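Local coordinates for protein Glp_546_48378_50642 (Giardia intestinalis, PDB 2QVW) that cleaves double-stranded RNA into small interfering RNAs of 21 to 23 base pairs in the RNA interference pathway, at residues 705-710 against 718-723; 610-615 against 637-642; 133-138 against 253-258. All blocks are in the same frame, centred on the assembly; numbering follows the deposited sequence.

Interaction 1. Residues 705-710 against 718-723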
ATOM      1  N   VAL A 705     -45.029  -4.112   8.861  1.00 58.72           N
ATOM      2  CA  VAL A 705     -45.105  -4.830   7.591  1.00 59.23           C
ATOM      3  C   VAL A 705     -44.468  -6.215   7.722  1.00 59.86           C
ATOM      4  O   VAL A 705     -44.924  -7.180   7.111  1.00 59.91           O
ATOM      5  CB  VAL A 705     -44.382  -4.055   6.474  1.00 59.05           C
ATOM      6  CG1 VAL A 705     -44.537  -4.782   5.152  1.00 58.78           C
ATOM      7  CG2 VAL A 705     -44.941  -2.651   6.378  1.00 59.02           C
ATOM      8  N   ILE A 706     -43.408  -6.296   8.519  1.00 60.68           N
ATOM      9  CA  ILE A 706     -42.710  -7.553   8.744  1.00 61.51           C
ATOM     10  C   ILE A 706     -43.674  -8.570   9.336  1.00 62.42           C
ATOM     11  O   ILE A 706     -43.959  -9.601   8.732  1.00 62.71           O
ATOM     12  CB  ILE A 706     -41.552  -7.383   9.736  1.00 61.29           C
ATOM     13  CG1 ILE A 706     -40.580  -6.314   9.236  1.00 61.23           C
ATOM     14  CG2 ILE A 706     -40.851  -8.719   9.936  1.00 60.97           C
ATOM     15  CD1 ILE A 706     -39.810  -6.717   8.010  1.00 39.53           C
ATOM     16  N   ILE A 707     -44.157  -8.269  10.536  1.00 63.43           N
ATOM     17  CA  ILE A 707     -45.098  -9.129  11.236  1.00 64.39           C
ATOM     18  C   ILE A 707     -46.281  -9.399  10.316  1.00 65.22           C
ATOM     19  O   ILE A 707     -46.883 -10.472  10.347  1.00 65.28           O
ATOM     20  CB  ILE A 707     -45.613  -8.439  12.511  1.00 64.33           C
ATOM     21  CG1 ILE A 707     -44.432  -7.916  13.327  1.00 64.38           C
ATOM     22  CG2 ILE A 707     -46.442  -9.415  13.333  1.00 64.41           C
ATOM     23  CD1 ILE A 707     -44.831  -7.053  14.504  1.00 39.53           C
ATOM     24  N   GLU A 708     -46.601  -8.408   9.495  1.00 66.39           N
ATOM     25  CA  GLU A 708     -47.703  -8.507   8.561  1.00 67.55           C
ATOM     26  C   GLU A 708     -47.476  -9.619   7.553  1.00 67.83           C
ATOM     27  O   GLU A 708     -48.378 -10.400   7.268  1.00 67.85           O
ATOM     28  CB  GLU A 708     -47.888  -7.169   7.840  1.00 67.76           C
ATOM     29  CG  GLU A 708     -49.008  -7.161   6.810  1.00 69.78           C
ATOM     30  CD  GLU A 708     -50.261  -7.851   7.311  1.00 72.68           C
ATOM     31  OE1 GLU A 708     -50.748  -7.487   8.406  1.00 73.66           O
ATOM     32  OE2 GLU A 708     -50.757  -8.761   6.611  1.00 73.68           O
ATOM     33  N   SER A 709     -46.260  -9.691   7.025  1.00 68.36           N
ATOM     34  CA  SER A 709     -45.900 -10.694   6.028  1.00 68.90           C
ATOM     35  C   SER A 709     -45.505 -12.031   6.653  1.00 69.23           C
ATOM     36  O   SER A 709     -45.439 -13.054   5.969  1.00 69.28           O
ATOM     37  CB  SER A 709     -44.742 -10.172   5.177  1.00 68.87           C
ATOM     38  OG  SER A 709     -45.003  -8.863   4.712  1.00 69.16           O
ATOM     39  N   HIS A 710     -45.243 -12.011   7.954  1.00 69.71           N
ATOM     40  CA  HIS A 710     -44.839 -13.210   8.680  1.00 70.14           C
ATOM     41  C   HIS A 710     -45.696 -13.419   9.928  1.00 70.32           C
ATOM     42  O   HIS A 710     -45.563 -12.695  10.919  1.00 70.53           O
ATOM     43  CB  HIS A 710     -43.369 -13.097   9.078  1.00 70.21           C
ATOM     44  CG  HIS A 710     -42.451 -12.834   7.926  1.00 70.72           C
ATOM     45  ND1 HIS A 710     -42.152 -13.789   6.977  1.00 71.33           N
ATOM     46  CD2 HIS A 710     -41.774 -11.719   7.563  1.00 71.20           C
ATOM     47  CE1 HIS A 710     -41.330 -13.273   6.080  1.00 71.32           C
ATOM     48  NE2 HIS A 710     -41.084 -12.018   6.413  1.00 71.49           N
ATOM     49  N   LYS A 718     -35.033 -13.963  12.619  1.00 44.62           N
ATOM     50  CA  LYS A 718     -33.931 -13.743  11.690  1.00 42.66           C
ATOM     51  C   LYS A 718     -34.304 -12.660  10.686  1.00 40.90           C
ATOM     52  O   LYS A 718     -33.547 -11.710  10.472  1.00 40.89           O
ATOM     53  CB  LYS A 718     -33.611 -15.059  10.961  1.00 43.01           C
ATOM     54  CG  LYS A 718     -33.560 -16.256  11.906  1.00 44.52           C
ATOM     55  CD  LYS A 718     -32.808 -17.433  11.334  1.00 47.34           C
ATOM     56  CE  LYS A 718     -32.508 -18.455  12.436  1.00 48.27           C
ATOM     57  NZ  LYS A 718     -31.622 -19.571  11.971  1.00 49.59           N
ATOM     58  N   VAL A 719     -35.485 -12.809  10.091  1.00 38.51           N
ATOM     59  CA  VAL A 719     -35.996 -11.877   9.096  1.00 36.18           C
ATOM     60  C   VAL A 719     -35.682 -10.436   9.421  1.00 34.69           C
ATOM     61  O   VAL A 719     -35.497  -9.622   8.526  1.00 34.35           O
ATOM     62  CB  VAL A 719     -37.507 -12.003   8.956  1.00 36.15           C
ATOM     63  CG1 VAL A 719     -38.009 -10.992   7.957  1.00 35.60           C
ATOM     64  CG2 VAL A 719     -37.871 -13.407   8.512  1.00 35.88           C
ATOM     65  N   TYR A 720     -35.632 -10.121  10.706  1.00 33.19           N
ATOM     66  CA  TYR A 720     -35.334  -8.771  11.140  1.00 31.77           C
ATOM     67  C   TYR A 720     -33.936  -8.370  10.705  1.00 31.09           C
ATOM     68  O   TYR A 720     -33.743  -7.319  10.099  1.00 31.20           O
ATOM     69  CB  TYR A 720     -35.469  -8.674  12.659  1.00 31.63           C
ATOM     70  CG  TYR A 720     -36.894  -8.470  13.125  1.00 30.55           C
ATOM     71  CD1 TYR A 720     -37.527  -7.232  12.976  1.00 29.67           C
ATOM     72  CD2 TYR A 720     -37.624  -9.518  13.695  1.00 30.15           C
ATOM     73  CE1 TYR A 720     -38.844  -7.044  13.383  1.00 29.82           C
ATOM     74  CE2 TYR A 720     -38.949  -9.337  14.104  1.00 30.23           C
ATOM     75  CZ  TYR A 720     -39.547  -8.099  13.944  1.00 30.17           C
ATOM     76  OH  TYR A 720     -40.849  -7.912  14.350  1.00 30.39           O
ATOM     77  N   GLY A 721     -32.957  -9.210  11.013  1.00 30.25           N
ATOM     78  CA  GLY A 721     -31.603  -8.891  10.625  1.00 29.63           C
ATOM     79  C   GLY A 721     -31.447  -9.025   9.127  1.00 29.11           C
ATOM     80  O   GLY A 721     -30.801  -8.204   8.481  1.00 28.70           O
ATOM     81  N   ASP A 722     -32.070 -10.065   8.583  1.00 28.86           N
ATOM     82  CA  ASP A 722     -32.017 -10.375   7.157  1.00 28.56           C
ATOM     83  C   ASP A 722     -32.632  -9.326   6.238  1.00 27.99           C
ATOM     84  O   ASP A 722     -32.156  -9.115   5.132  1.00 28.11           O
ATOM     85  CB  ASP A 722     -32.665 -11.742   6.904  1.00 28.79           C
ATOM     86  CG  ASP A 722     -31.812 -12.895   7.412  1.00 29.78           C
ATOM     87  OD1 ASP A 722     -31.374 -12.858   8.587  1.00 30.81           O
ATOM     88  OD2 ASP A 722     -31.576 -13.843   6.636  1.00 31.29           O
ATOM     89  N   THR A 723     -33.693  -8.669   6.676  1.00 27.31           N
ATOM     90  CA  THR A 723     -34.293  -7.644   5.833  1.00 26.44           C
ATOM     91  C   THR A 723     -33.390  -6.417   5.835  1.00 25.71           C
ATOM     92  O   THR A 723     -33.330  -5.683   4.850  1.00 25.65           O
ATOM     93  CB  THR A 723     -35.693  -7.233   6.325  1.00 26.60           C
ATOM     94  OG1 THR A 723     -35.606  -6.758   7.670  1.00 27.05           O
ATOM     95  CG2 THR A 723     -36.653  -8.415   6.250  1.00 26.09           C
TER
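Ile706 meets Val719, Tyr720 and Thr723 where two successive helices of the C-terminal ribonuclease III domain face each other. The short segments of helices 701-709 and 718-735 run at 124° between their N-to-C directions, and their axes come no closer than 11.1 Å, so side chains fill the interval. Ile706 has CG2 anti to the backbone N (chi1 -57°), which sends this methyl to Val719 and Tyr720. CG2 lies 4.1 Å from Val719 CG1, the two side chains lying alongside with their ends running opposite ways, and also sits over one face of the Tyr720 ring, toward the rim. On the other branch, chi2 of -69° places CD1 against Thr723 CG2, 4.0 Å away, in a tip-to-tip approach. Ile707 extends the apolar surface at its exposed side, its CG1 lying 3.7 Å from Tyr720 OH. Lys696 makes a cation-pi contact with the Tyr720 ring. Asp722, on the same helix as Val719 and Thr723, joins Glu651 and Glu725 in a manganese site. A different manganese ion lies about 3 Å from the nearest atom of the His710 side chain. His710, the first residue beyond its helix, meets Val719 tip to tip: Val719 CG2 makes a CH-pi contact over the imidazole face, 4.2 Å from the ring centroid, while Ser709 CB lies over the opposite face.

Interaction 2. Residues 610-615 against 637-642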
ATOM      1  N   SER A 610     -48.893  -0.691   1.837  1.00 61.00           N
ATOM      2  CA  SER A 610     -48.169  -0.604   3.099  1.00 60.27           C
ATOM      3  C   SER A 610     -46.731  -0.914   2.728  1.00 59.61           C
ATOM      4  O   SER A 610     -45.827  -0.162   3.056  1.00 59.68           O
ATOM      5  CB  SER A 610     -48.678  -1.638   4.100  1.00 60.38           C
ATOM      6  OG  SER A 610     -48.083  -2.902   3.834  1.00 60.66           O
ATOM      7  N   LYS A 611     -46.519  -2.027   2.037  1.00 58.61           N
ATOM      8  CA  LYS A 611     -45.174  -2.365   1.602  1.00 57.53           C
ATOM      9  C   LYS A 611     -44.619  -1.132   0.891  1.00 56.72           C
ATOM     10  O   LYS A 611     -43.415  -0.888   0.892  1.00 56.76           O
ATOM     11  CB  LYS A 611     -45.192  -3.556   0.640  1.00 57.48           C
ATOM     12  CG  LYS A 611     -45.069  -4.910   1.314  1.00 57.59           C
ATOM     13  CD  LYS A 611     -45.308  -6.035   0.327  1.00 58.03           C
ATOM     14  CE  LYS A 611     -45.275  -7.378   1.027  1.00 58.85           C
ATOM     15  NZ  LYS A 611     -45.794  -8.477   0.168  1.00 59.46           N
ATOM     16  N   HIS A 612     -45.508  -0.351   0.287  1.00 55.72           N
ATOM     17  CA  HIS A 612     -45.083   0.853  -0.394  1.00 54.57           C
ATOM     18  C   HIS A 612     -45.001   1.978   0.623  1.00 53.61           C
ATOM     19  O   HIS A 612     -44.212   2.901   0.477  1.00 53.87           O
ATOM     20  CB  HIS A 612     -46.071   1.241  -1.485  1.00 54.72           C
ATOM     21  CG  HIS A 612     -45.678   2.478  -2.236  1.00 55.38           C
ATOM     22  ND1 HIS A 612     -44.707   2.481  -3.214  1.00 56.22           N
ATOM     23  CD2 HIS A 612     -46.107   3.761  -2.131  1.00 56.20           C
ATOM     24  CE1 HIS A 612     -44.554   3.709  -3.679  1.00 56.79           C
ATOM     25  NE2 HIS A 612     -45.391   4.505  -3.038  1.00 56.49           N
ATOM     26  N   ILE A 613     -45.831   1.904   1.652  1.00 52.21           N
ATOM     27  CA  ILE A 613     -45.830   2.925   2.685  1.00 51.03           C
ATOM     28  C   ILE A 613     -44.565   2.784   3.510  1.00 50.04           C
ATOM     29  O   ILE A 613     -43.906   3.768   3.838  1.00 49.90           O
ATOM     30  CB  ILE A 613     -47.041   2.781   3.617  1.00 51.24           C
ATOM     31  CG1 ILE A 613     -48.327   2.715   2.792  1.00 51.40           C
ATOM     32  CG2 ILE A 613     -47.084   3.944   4.590  1.00 51.13           C
ATOM     33  CD1 ILE A 613     -48.542   3.893   1.863  1.00 39.53           C
ATOM     34  N   ALA A 614     -44.232   1.544   3.847  1.00 48.84           N
ATOM     35  CA  ALA A 614     -43.037   1.256   4.624  1.00 47.95           C
ATOM     36  C   ALA A 614     -41.850   1.612   3.750  1.00 47.41           C
ATOM     37  O   ALA A 614     -40.868   2.176   4.217  1.00 47.51           O
ATOM     38  CB  ALA A 614     -42.995  -0.214   4.994  1.00 47.90           C
ATOM     39  N   ALA A 615     -41.955   1.274   2.472  1.00 46.46           N
ATOM     40  CA  ALA A 615     -40.907   1.574   1.516  1.00 45.64           C
ATOM     41  C   ALA A 615     -40.626   3.073   1.576  1.00 45.34           C
ATOM     42  O   ALA A 615     -39.476   3.487   1.707  1.00 45.69           O
ATOM     43  CB  ALA A 615     -41.354   1.178   0.118  1.00 45.42           C
ATOM     44  N   LEU A 637     -36.868  -0.802  -5.038  1.00 27.08           N
ATOM     45  CA  LEU A 637     -35.930  -1.748  -4.446  1.00 26.47           C
ATOM     46  C   LEU A 637     -36.179  -1.999  -2.973  1.00 26.09           C
ATOM     47  O   LEU A 637     -35.651  -2.940  -2.407  1.00 26.10           O
ATOM     48  CB  LEU A 637     -34.499  -1.268  -4.659  1.00 26.57           C
ATOM     49  CG  LEU A 637     -34.084  -1.168  -6.135  1.00 26.30           C
ATOM     50  CD1 LEU A 637     -32.633  -0.722  -6.227  1.00 26.70           C
ATOM     51  CD2 LEU A 637     -34.264  -2.520  -6.834  1.00 25.95           C
ATOM     52  N   LEU A 638     -36.992  -1.156  -2.351  1.00 25.78           N
ATOM     53  CA  LEU A 638     -37.308  -1.328  -0.938  1.00 25.80           C
ATOM     54  C   LEU A 638     -38.518  -2.246  -0.753  1.00 26.11           C
ATOM     55  O   LEU A 638     -38.506  -3.128   0.104  1.00 26.01           O
ATOM     56  CB  LEU A 638     -37.567   0.027  -0.277  1.00 25.60           C
ATOM     57  CG  LEU A 638     -36.326   0.883   0.000  1.00 25.37           C
ATOM     58  CD1 LEU A 638     -36.749   2.214   0.593  1.00 24.90           C
ATOM     59  CD2 LEU A 638     -35.399   0.151   0.961  1.00 25.46           C
ATOM     60  N   GLN A 639     -39.557  -2.047  -1.555  1.00 26.50           N
ATOM     61  CA  GLN A 639     -40.735  -2.893  -1.457  1.00 26.72           C
ATOM     62  C   GLN A 639     -40.272  -4.320  -1.633  1.00 26.85           C
ATOM     63  O   GLN A 639     -40.664  -5.218  -0.895  1.00 27.14           O
ATOM     64  CB  GLN A 639     -41.742  -2.576  -2.562  1.00 26.74           C
ATOM     65  CG  GLN A 639     -42.196  -1.145  -2.626  1.00 27.60           C
ATOM     66  CD  GLN A 639     -43.292  -0.951  -3.654  1.00 29.00           C
ATOM     67  OE1 GLN A 639     -44.348  -1.580  -3.575  1.00 29.63           O
ATOM     68  NE2 GLN A 639     -43.050  -0.080  -4.625  1.00 29.27           N
ATOM     69  N   ILE A 640     -39.423  -4.512  -2.632  1.00 27.16           N
ATOM     70  CA  ILE A 640     -38.892  -5.824  -2.956  1.00 27.40           C
ATOM     71  C   ILE A 640     -38.126  -6.379  -1.771  1.00 27.73           C
ATOM     72  O   ILE A 640     -38.173  -7.578  -1.512  1.00 27.93           O
ATOM     73  CB  ILE A 640     -37.956  -5.746  -4.150  1.00 27.42           C
ATOM     74  CG1 ILE A 640     -38.463  -4.684  -5.128  1.00 27.37           C
ATOM     75  CG2 ILE A 640     -37.920  -7.072  -4.844  1.00 27.24           C
ATOM     76  CD1 ILE A 640     -37.544  -4.461  -6.303  1.00 39.53           C
ATOM     77  N   ALA A 641     -37.428  -5.507  -1.049  1.00 27.98           N
ATOM     78  CA  ALA A 641     -36.655  -5.940   0.114  1.00 28.48           C
ATOM     79  C   ALA A 641     -37.598  -6.366   1.230  1.00 29.06           C
ATOM     80  O   ALA A 641     -37.246  -7.213   2.068  1.00 28.90           O
ATOM     81  CB  ALA A 641     -35.760  -4.814   0.607  1.00 28.34           C
ATOM     82  N   LEU A 642     -38.792  -5.771   1.223  1.00 29.95           N
ATOM     83  CA  LEU A 642     -39.817  -6.033   2.223  1.00 30.78           C
ATOM     84  C   LEU A 642     -40.630  -7.299   1.969  1.00 31.73           C
ATOM     85  O   LEU A 642     -40.896  -8.065   2.896  1.00 31.92           O
ATOM     86  CB  LEU A 642     -40.750  -4.835   2.308  1.00 30.50           C
ATOM     87  CG  LEU A 642     -40.030  -3.558   2.740  1.00 29.96           C
ATOM     88  CD1 LEU A 642     -40.776  -2.355   2.190  1.00 29.12           C
ATOM     89  CD2 LEU A 642     -39.914  -3.502   4.269  1.00 29.39           C
TER
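Ala615 and Leu638 bring the backbones of helices 611-620 and 631-642 together, with CA atoms 5.2 Å apart and the methyl CB of Ala615 4.0 Å from Leu638 CB. At its end, Leu638 lays CD1 against the Ala615 carbonyl oxygen. The small side chain of Ala615 permits a close approach: the axes of the short segments pass at 8.5 Å, with 120° between their directions. Ala615 CB also touches Gln639 CG at 3.7 Å, and lies 4.1 Å from Leu642 CD1. That same leucine methyl reaches Ala614 CB and the backbone of the first turn around Lys611 O, while the aliphatic start of the Lys611 side chain lies beside Leu642 CB. Gln639 completes the first shell on the more open side. Its CG is anti to the carbonyl carbon (chi1 -56°), and the extended chain beyond carries the amide to His612. The amide approaches the imidazole at its edge, with the two planes 76° apart; NE2 is 3.4 Å from His612 ND1, but the angle is too poor for a hydrogen bond. Farther out, Ile635, one turn earlier on helix 631-642, packs on both His612 and Ala615, and Ser606 touches Gln639. The pair sits among helices that include 701-709 and 718-735 of the C-terminal ribonuclease III domain: Val705 and Ser709 touch Lys611, Val705 also touches Ala614, and Ala730 and Ala726 touch Leu638 and Ala641.

Interaction 3. Residues 133-138 against 253-258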
ATOM      1  N   ALA A 133      29.379  27.183   6.762  1.00 49.89           N
ATOM      2  CA  ALA A 133      30.583  26.758   6.081  1.00 50.04           C
ATOM      3  C   ALA A 133      31.772  27.603   6.474  1.00 50.29           C
ATOM      4  O   ALA A 133      32.884  27.094   6.594  1.00 50.43           O
ATOM      5  CB  ALA A 133      30.380  26.817   4.595  1.00 50.05           C
ATOM      6  N   GLN A 134      31.553  28.897   6.663  1.00 50.71           N
ATOM      7  CA  GLN A 134      32.648  29.766   7.053  1.00 51.18           C
ATOM      8  C   GLN A 134      33.203  29.257   8.369  1.00 51.33           C
ATOM      9  O   GLN A 134      34.389  28.983   8.487  1.00 51.25           O
ATOM     10  CB  GLN A 134      32.164  31.187   7.248  1.00 51.31           C
ATOM     11  CG  GLN A 134      31.466  31.768   6.068  1.00 52.27           C
ATOM     12  CD  GLN A 134      31.117  33.210   6.306  1.00 53.58           C
ATOM     13  OE1 GLN A 134      31.998  34.062   6.405  1.00 54.69           O
ATOM     14  NE2 GLN A 134      29.828  33.497   6.424  1.00 53.24           N
ATOM     15  N   LEU A 135      32.326  29.140   9.359  1.00 51.82           N
ATOM     16  CA  LEU A 135      32.706  28.653  10.676  1.00 52.26           C
ATOM     17  C   LEU A 135      33.650  27.474  10.517  1.00 52.58           C
ATOM     18  O   LEU A 135      34.747  27.472  11.073  1.00 52.50           O
ATOM     19  CB  LEU A 135      31.467  28.211  11.465  1.00 52.27           C
ATOM     20  CG  LEU A 135      30.361  29.259  11.630  1.00 52.04           C
ATOM     21  CD1 LEU A 135      29.366  28.803  12.689  1.00 52.12           C
ATOM     22  CD2 LEU A 135      30.980  30.593  12.024  1.00 52.32           C
ATOM     23  N   MET A 136      33.221  26.474   9.757  1.00 53.10           N
ATOM     24  CA  MET A 136      34.047  25.298   9.520  1.00 53.47           C
ATOM     25  C   MET A 136      35.417  25.698   8.983  1.00 53.94           C
ATOM     26  O   MET A 136      36.444  25.327   9.541  1.00 54.05           O
ATOM     27  CB  MET A 136      33.363  24.363   8.520  1.00 53.24           C
ATOM     28  CG  MET A 136      32.745  23.118   9.137  1.00 52.81           C
ATOM     29  SD  MET A 136      33.956  22.079   9.993  1.00 50.92           S
ATOM     30  CE  MET A 136      34.869  21.419   8.627  1.00 52.04           C
ATOM     31  N   CYS A 137      35.421  26.459   7.892  1.00 54.60           N
ATOM     32  CA  CYS A 137      36.661  26.913   7.274  1.00 55.05           C
ATOM     33  C   CYS A 137      37.583  27.629   8.274  1.00 55.01           C
ATOM     34  O   CYS A 137      38.784  27.397   8.274  1.00 55.14           O
ATOM     35  CB  CYS A 137      36.344  27.830   6.084  1.00 55.23           C
ATOM     36  SG  CYS A 137      37.771  28.403   5.111  1.00 56.89           S
ATOM     37  N   ASP A 138      37.050  28.504   9.120  1.00 55.11           N
ATOM     38  CA  ASP A 138      37.903  29.195  10.096  1.00 55.09           C
ATOM     39  C   ASP A 138      37.915  28.474  11.442  1.00 54.66           C
ATOM     40  O   ASP A 138      37.681  29.078  12.494  1.00 54.76           O
ATOM     41  CB  ASP A 138      37.443  30.643  10.307  1.00 55.51           C
ATOM     42  CG  ASP A 138      38.265  31.644   9.511  1.00 56.62           C
ATOM     43  OD1 ASP A 138      39.488  31.764   9.752  1.00 58.04           O
ATOM     44  OD2 ASP A 138      37.673  32.310   8.642  1.00 57.46           O
ATOM     45  N   PRO A 253      32.453  24.026  15.140  1.00 37.58           N
ATOM     46  CA  PRO A 253      31.602  25.085  15.704  1.00 38.53           C
ATOM     47  C   PRO A 253      30.342  24.565  16.422  1.00 39.51           C
ATOM     48  O   PRO A 253      29.783  23.538  16.039  1.00 39.73           O
ATOM     49  CB  PRO A 253      31.286  25.965  14.483  1.00 38.54           C
ATOM     50  CG  PRO A 253      31.411  25.025  13.327  1.00 37.77           C
ATOM     51  CD  PRO A 253      32.626  24.211  13.688  1.00 37.46           C
ATOM     52  N   ASP A 254      29.919  25.277  17.466  1.00 40.65           N
ATOM     53  CA  ASP A 254      28.740  24.913  18.253  1.00 41.87           C
ATOM     54  C   ASP A 254      27.734  24.078  17.461  1.00 42.08           C
ATOM     55  O   ASP A 254      27.415  22.952  17.841  1.00 42.23           O
ATOM     56  CB  ASP A 254      28.068  26.184  18.793  1.00 42.40           C
ATOM     57  CG  ASP A 254      28.878  26.852  19.903  1.00 44.10           C
ATOM     58  OD1 ASP A 254      28.791  26.394  21.060  1.00 46.31           O
ATOM     59  OD2 ASP A 254      29.605  27.830  19.627  1.00 45.28           O
ATOM     60  N   GLU A 255      27.249  24.626  16.353  1.00 42.33           N
ATOM     61  CA  GLU A 255      26.285  23.926  15.512  1.00 42.52           C
ATOM     62  C   GLU A 255      26.574  22.433  15.423  1.00 41.72           C
ATOM     63  O   GLU A 255      25.741  21.627  15.805  1.00 41.35           O
ATOM     64  CB  GLU A 255      26.258  24.541  14.106  1.00 43.16           C
ATOM     65  CG  GLU A 255      25.841  26.015  14.091  1.00 46.32           C
ATOM     66  CD  GLU A 255      25.829  26.642  12.697  1.00 50.61           C
ATOM     67  OE1 GLU A 255      24.786  26.582  12.010  1.00 52.24           O
ATOM     68  OE2 GLU A 255      26.873  27.193  12.288  1.00 51.90           O
ATOM     69  N   PHE A 256      27.747  22.058  14.924  1.00 41.18           N
ATOM     70  CA  PHE A 256      28.078  20.642  14.821  1.00 40.59           C
ATOM     71  C   PHE A 256      28.167  20.050  16.212  1.00 40.25           C
ATOM     72  O   PHE A 256      29.248  19.701  16.687  1.00 40.17           O
ATOM     73  CB  PHE A 256      29.406  20.416  14.087  1.00 40.46           C
ATOM     74  CG  PHE A 256      29.373  20.793  12.626  1.00 40.53           C
ATOM     75  CD1 PHE A 256      29.817  22.041  12.209  1.00 40.64           C
ATOM     76  CD2 PHE A 256      28.896  19.901  11.668  1.00 40.83           C
ATOM     77  CE1 PHE A 256      29.790  22.400  10.864  1.00 40.98           C
ATOM     78  CE2 PHE A 256      28.864  20.253  10.314  1.00 40.48           C
ATOM     79  CZ  PHE A 256      29.312  21.505   9.913  1.00 40.70           C
ATOM     80  N   ASP A 257      27.014  19.954  16.864  1.00 39.99           N
ATOM     81  CA  ASP A 257      26.921  19.397  18.203  1.00 39.84           C
ATOM     82  C   ASP A 257      26.531  17.934  18.025  1.00 39.42           C
ATOM     83  O   ASP A 257      25.891  17.583  17.033  1.00 39.56           O
ATOM     84  CB  ASP A 257      25.869  20.158  19.021  1.00 40.21           C
ATOM     85  CG  ASP A 257      24.453  19.830  18.610  1.00 41.62           C
ATOM     86  OD1 ASP A 257      24.110  19.985  17.418  1.00 43.42           O
ATOM     87  OD2 ASP A 257      23.675  19.416  19.491  1.00 43.04           O
ATOM     88  N   LEU A 258      26.928  17.086  18.973  1.00 38.91           N
ATOM     89  CA  LEU A 258      26.649  15.646  18.919  1.00 37.94           C
ATOM     90  C   LEU A 258      25.390  15.311  18.122  1.00 37.28           C
ATOM     91  O   LEU A 258      25.479  14.728  17.041  1.00 37.39           O
ATOM     92  CB  LEU A 258      26.551  15.066  20.337  1.00 38.00           C
ATOM     93  CG  LEU A 258      26.713  13.546  20.473  1.00 38.46           C
ATOM     94  CD1 LEU A 258      28.066  13.098  19.925  1.00 39.09           C
ATOM     95  CD2 LEU A 258      26.592  13.164  21.936  1.00 39.19           C
TER
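Leu135, Pro253 and Met136 carry most of the surface buried where the end of helix 127-137 meets the loop between strand 250-251 and helix 260-264, both in the PAZ region of Dicer. Leu135 and Pro253 are also the residues whose CA atoms lie closest across the contact, 6.3 Å apart. Their side chains cross obliquely: Leu135 CB packs on the proline ring, 3.7 Å from CG, and Leu135 CD1 lies 3.9 Å from Pro253 CB. The same CD1 methyl faces the Glu255 carboxylate through OE2, with the two side chains at about a right angle; Glu255 uses its other oxygen for a weak hydrogen bond to Thr132, one turn back on the helix. Met136 leaves the helix beside Leu135. Its contact with Pro253 is looser, SD lying 4.5 Å from CD, and its main partner is Phe256. It is CG that meets the ring; the bends at chi2 (-60°) and chi3 (-71°) carry SD and CE farther from it. The loop chain makes an inverse gamma turn centred on Phe256, and the aromatic ring is brought back against Pro253, whose CG lies at the ring edge. Ile72 of helix 60-77 touches both Met136 and Phe256, and Leu76 adds to the phenylalanine, so the contact joins helix 127-137 and the loop to a third helix. Met136 crosses the phenylalanine at about a right angle, its CG 3.5 Å from Phe256 CE1, and its sulfur makes an oblique Met-aromatic contact, SD lying 4.9 Å from the ring centroid.

In the fold
From the N terminus, interaction 3 comes first: it closes a loop of 114 residues that holds the strands of the five-stranded antiparallel sheet, and returns the chain to the end of helix 127-137. Interaction 2 follows far along the chain, closing 21 residues, about half of them helical, between helices 611-620 and 631-642. Interaction 1 then closes seven residues between helices 701-709 and 718-735. The three lie in series, and none nests within or crosses another. Interactions 1 and 2 touch through Val705 and Ala614, uniting four helices near a manganese site, whereas interaction 3 lies on the opposite side of the chain's centre, its centre about 79 Å from that of interaction 1.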